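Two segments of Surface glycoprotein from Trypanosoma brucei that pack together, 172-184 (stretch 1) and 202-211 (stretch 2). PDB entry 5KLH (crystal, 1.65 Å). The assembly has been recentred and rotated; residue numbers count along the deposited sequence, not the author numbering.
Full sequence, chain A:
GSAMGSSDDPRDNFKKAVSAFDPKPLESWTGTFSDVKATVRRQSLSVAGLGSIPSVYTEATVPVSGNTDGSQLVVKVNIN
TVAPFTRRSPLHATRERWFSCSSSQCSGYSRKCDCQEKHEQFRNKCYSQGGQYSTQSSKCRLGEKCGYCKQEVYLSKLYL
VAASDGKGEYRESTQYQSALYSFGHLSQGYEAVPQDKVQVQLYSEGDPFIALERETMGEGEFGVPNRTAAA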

# COMPACT_ATOMS: atom_id res chain seq x y z
N GLU A 172 13.23 5.37 9.05
CA GLU A 172 12.08 5.21 8.17
C GLU A 172 12.50 5.37 6.72
O GLU A 172 13.27 6.29 6.38
N SER A 173 12.00 4.46 5.89
CA SER A 173 12.21 4.52 4.46
C SER A 173 11.74 5.84 3.88
O SER A 173 10.69 6.38 4.27
N THR A 174 12.54 6.35 2.96
CA THR A 174 12.20 7.50 2.13
C THR A 174 11.30 7.09 0.97
O THR A 174 10.31 7.76 0.67
N GLN A 175 11.62 5.97 0.34
CA GLN A 175 10.95 5.59 -0.89
C GLN A 175 9.64 4.84 -0.62
O GLN A 175 8.66 5.01 -1.35
N TYR A 176 9.61 4.03 0.42
CA TYR A 176 8.41 3.24 0.68
C TYR A 176 7.64 3.78 1.87
O TYR A 176 8.11 3.70 3.01
N GLN A 177 6.45 4.33 1.63
CA GLN A 177 5.61 4.84 2.70
C GLN A 177 4.64 3.75 3.14
O GLN A 177 3.90 3.92 4.10
N SER A 178 4.62 2.65 2.39
CA SER A 178 3.92 1.43 2.78
C SER A 178 4.66 0.24 2.20
O SER A 178 5.39 0.38 1.21
N ALA A 179 4.47 -0.93 2.82
CA ALA A 179 5.00 -2.16 2.24
C ALA A 179 4.11 -2.67 1.12
O ALA A 179 4.55 -3.51 0.33
N LEU A 180 2.86 -2.20 1.07
CA LEU A 180 1.94 -2.64 0.02
C LEU A 180 2.02 -1.79 -1.25
O LEU A 180 2.08 -0.58 -1.17
N TYR A 181 2.02 -2.43 -2.41
CA TYR A 181 1.90 -1.72 -3.68
C TYR A 181 0.65 -0.85 -3.63
O TYR A 181 -0.39 -1.32 -3.17
N SER A 182 0.70 0.40 -4.11
CA SER A 182 1.86 1.00 -4.79
C SER A 182 2.77 1.84 -3.89
O SER A 182 3.42 2.77 -4.38
N PHE A 183 2.82 1.50 -2.60
CA PHE A 183 3.83 2.01 -1.67
C PHE A 183 3.67 3.46 -1.22
O PHE A 183 4.56 4.00 -0.58
N GLY A 184 2.52 4.07 -1.51
CA GLY A 184 2.19 5.39 -1.00
C GLY A 184 1.64 5.34 0.41
O GLY A 184 1.34 4.26 0.94
N LEU A 202 5.99 -3.56 10.70
CA LEU A 202 7.17 -2.85 10.20
C LEU A 202 8.08 -3.83 9.45
O LEU A 202 8.54 -4.83 10.03
N TYR A 203 8.29 -3.56 8.17
CA TYR A 203 9.18 -4.32 7.29
C TYR A 203 10.48 -3.60 7.06
O TYR A 203 10.57 -2.36 7.21
N SER A 204 11.49 -4.35 6.63
CA SER A 204 12.68 -3.72 6.07
C SER A 204 12.50 -3.58 4.56
O SER A 204 11.76 -4.36 3.96
N GLU A 205 13.13 -2.56 3.98
CA GLU A 205 13.02 -2.30 2.55
C GLU A 205 13.32 -3.50 1.67
O GLU A 205 12.70 -3.67 0.63
N GLY A 206 14.31 -4.30 2.06
CA GLY A 206 14.70 -5.42 1.22
C GLY A 206 13.88 -6.69 1.44
O GLY A 206 14.22 -7.74 0.90
N ASP A 207 12.79 -6.60 2.20
CA ASP A 207 11.98 -7.80 2.45
C ASP A 207 11.38 -8.36 1.17
O ASP A 207 10.93 -7.61 0.32
N PRO A 208 11.34 -9.69 1.04
CA PRO A 208 10.73 -10.27 -0.16
C PRO A 208 9.24 -9.93 -0.30
O PRO A 208 8.70 -9.95 -1.40
N PHE A 209 8.57 -9.62 0.81
CA PHE A 209 7.17 -9.20 0.72
C PHE A 209 7.06 -7.92 -0.13
O PHE A 209 6.18 -7.81 -0.99
N ILE A 210 7.96 -6.98 0.11
CA ILE A 210 7.95 -5.72 -0.63
C ILE A 210 8.41 -5.96 -2.07
O ILE A 210 7.78 -5.48 -3.02
N ALA A 211 9.47 -6.75 -2.24
CA ALA A 211 9.92 -7.12 -3.59
C ALA A 211 8.83 -7.79 -4.42
O ALA A 211 8.66 -7.48 -5.60

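The contact is a small, mainly apolar patch, 407 Å² summed over both sides, in which Ala179 and Ile210 sit among aromatic rings and a single charged side chain, Glu205, supplies the direct polar link. Ile210, on the first turn of the helix, points toward stretch 1 in an m,t rotamer. Its CG1 lies 3.7 Å from Ala179 CB, and its CG2 reaches Tyr176 CE2 at 3.6 Å, an off-centre CH-pi contact in which Ile210 CG2 stands 4.1 Å from the Tyr176 ring centroid. Phe183 (chi1 m) leaves its backbone sideways, but its ring swings in, bringing CE1 to 4.2 Å from the same Ile210 CG2. The small Ala179 side chain also points in and lets bulky neighbours close around it: Ala179 CB is 3.7 Å from Tyr203 CD1 and 4.0 Å from Phe209 CE1. Ala179 O is buried by the contact without a polar partner, 3.8 Å from Phe209 CE1. Phe209 (chi1 t) meets Leu180 at its ring edge, Leu180 CD2 to Phe209 CZ being 3.7 Å; the m,t rotamer of Leu180 brings its end back from a CA-to-CB bond directed away. Behind this, Asp207 caps the helix, its OD2 accepting from Phe209 N at 2.8 Å.

At the polar end, Glu205 starts sideways and extends (chi1 m, chi2 t) so that OE2 accepts a very short hydrogen bond, 2.5 Å, from Ser173 OG. Ser173 (chi1 t) is held in turn by Tyr176 N, which donates to Ser173 OG at 2.9 Å, so one hydroxyl ties the local fold to the contact. Water 1 extends the link, donating to Glu205 OE2 at 2.5 Å and accepting from Gln175 N at 3.1 Å. Glu205 OE2 also lies at the Tyr176 ring edge, 3.8 Å from Tyr176 CD1.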

# COMPACT_ATOMS: atom_id res chain seq x y z
CB GLU A 172 10.94 6.18 8.47
CG GLU A 172 9.69 5.75 7.66
CD GLU A 172 8.45 6.61 7.80
OE1 GLU A 172 8.51 7.74 8.35
OE2 GLU A 172 7.39 6.15 7.30
CB SER A 173 11.51 3.35 3.75
OG SER A 173 11.71 3.41 2.35
CB THR A 174 13.48 8.15 1.56
OG1 THR A 174 14.31 8.59 2.63
CG2 THR A 174 13.12 9.31 0.67
CB GLN A 175 11.88 4.72 -1.74
CG GLN A 175 11.38 4.54 -3.16
CD GLN A 175 11.16 5.88 -3.84
OE1 GLN A 175 12.10 6.63 -4.04
NE2 GLN A 175 9.91 6.19 -4.18
CB TYR A 176 8.78 1.78 0.92
CG TYR A 176 9.39 1.09 -0.28
CD1 TYR A 176 10.77 1.11 -0.49
CD2 TYR A 176 8.59 0.44 -1.20
CE1 TYR A 176 11.31 0.49 -1.60
CE2 TYR A 176 9.13 -0.18 -2.31
CZ TYR A 176 10.49 -0.16 -2.49
OH TYR A 176 11.04 -0.77 -3.59
CB GLN A 177 4.85 6.10 2.27
CG GLN A 177 5.72 7.38 2.18
CD GLN A 177 6.02 7.79 0.74
OE1 GLN A 177 5.81 7.02 -0.19
NE2 GLN A 177 6.50 9.01 0.56
CB SER A 178 2.46 1.46 2.30
OG SER A 178 1.82 0.20 2.56
CB ALA A 179 5.16 -3.25 3.31
CB LEU A 180 0.49 -2.60 0.52
CG LEU A 180 -0.03 -3.59 1.55
CD1 LEU A 180 -1.51 -3.32 1.74
CD2 LEU A 180 0.17 -5.01 1.05
CB TYR A 181 1.80 -2.74 -4.82
CG TYR A 181 1.89 -2.18 -6.21
CD1 TYR A 181 3.12 -2.04 -6.82
CD2 TYR A 181 0.76 -1.87 -6.93
CE1 TYR A 181 3.22 -1.57 -8.11
CE2 TYR A 181 0.84 -1.40 -8.23
CZ TYR A 181 2.08 -1.24 -8.80
OH TYR A 181 2.19 -0.78 -10.09
CB SER A 182 1.37 1.86 -5.96
OG SER A 182 0.27 2.66 -5.55
CB PHE A 183 5.24 1.83 -2.26
CG PHE A 183 5.48 0.45 -2.82
CD1 PHE A 183 5.35 -0.66 -2.01
CD2 PHE A 183 5.78 0.27 -4.16
CE1 PHE A 183 5.54 -1.93 -2.51
CE2 PHE A 183 5.98 -1.00 -4.68
CZ PHE A 183 5.85 -2.10 -3.85
CB LEU A 202 7.93 -2.17 11.35
CG LEU A 202 9.26 -1.49 11.00
CD1 LEU A 202 9.02 -0.24 10.17
CD2 LEU A 202 10.08 -1.17 12.24
CB TYR A 203 8.52 -4.57 5.93
CG TYR A 203 7.37 -5.54 5.99
CD1 TYR A 203 6.11 -5.11 6.35
CD2 TYR A 203 7.55 -6.88 5.68
CE1 TYR A 203 5.04 -6.01 6.42
CE2 TYR A 203 6.50 -7.78 5.75
CZ TYR A 203 5.25 -7.33 6.12
OH TYR A 203 4.19 -8.22 6.20
CB SER A 204 13.96 -4.51 6.41
OG SER A 204 14.00 -5.76 5.73
CB GLU A 205 13.98 -1.16 2.13
CG GLU A 205 13.47 0.22 2.39
CD GLU A 205 14.33 1.28 1.72
OE1 GLU A 205 15.55 1.04 1.49
OE2 GLU A 205 13.79 2.36 1.45
CB ASP A 207 10.86 -7.52 3.44
CG ASP A 207 10.31 -8.79 4.04
OD1 ASP A 207 10.86 -9.21 5.08
OD2 ASP A 207 9.33 -9.35 3.48
CB PRO A 208 10.93 -11.77 0.05
CG PRO A 208 12.22 -11.85 0.82
CD PRO A 208 12.09 -10.70 1.81
CB PHE A 209 6.59 -8.96 2.13
CG PHE A 209 5.15 -8.50 2.14
CD1 PHE A 209 4.84 -7.15 2.11
CD2 PHE A 209 4.12 -9.41 2.24
CE1 PHE A 209 3.53 -6.72 2.12
CE2 PHE A 209 2.80 -8.99 2.26
CZ PHE A 209 2.51 -7.64 2.21
CB ILE A 210 8.82 -4.66 0.06
CG1 ILE A 210 8.13 -4.20 1.35
CG2 ILE A 210 9.09 -3.49 -0.88
CD1 ILE A 210 8.98 -3.28 2.22
CB ALA A 211 11.15 -8.01 -3.50
O HOH W 1 14.31 4.79 1.29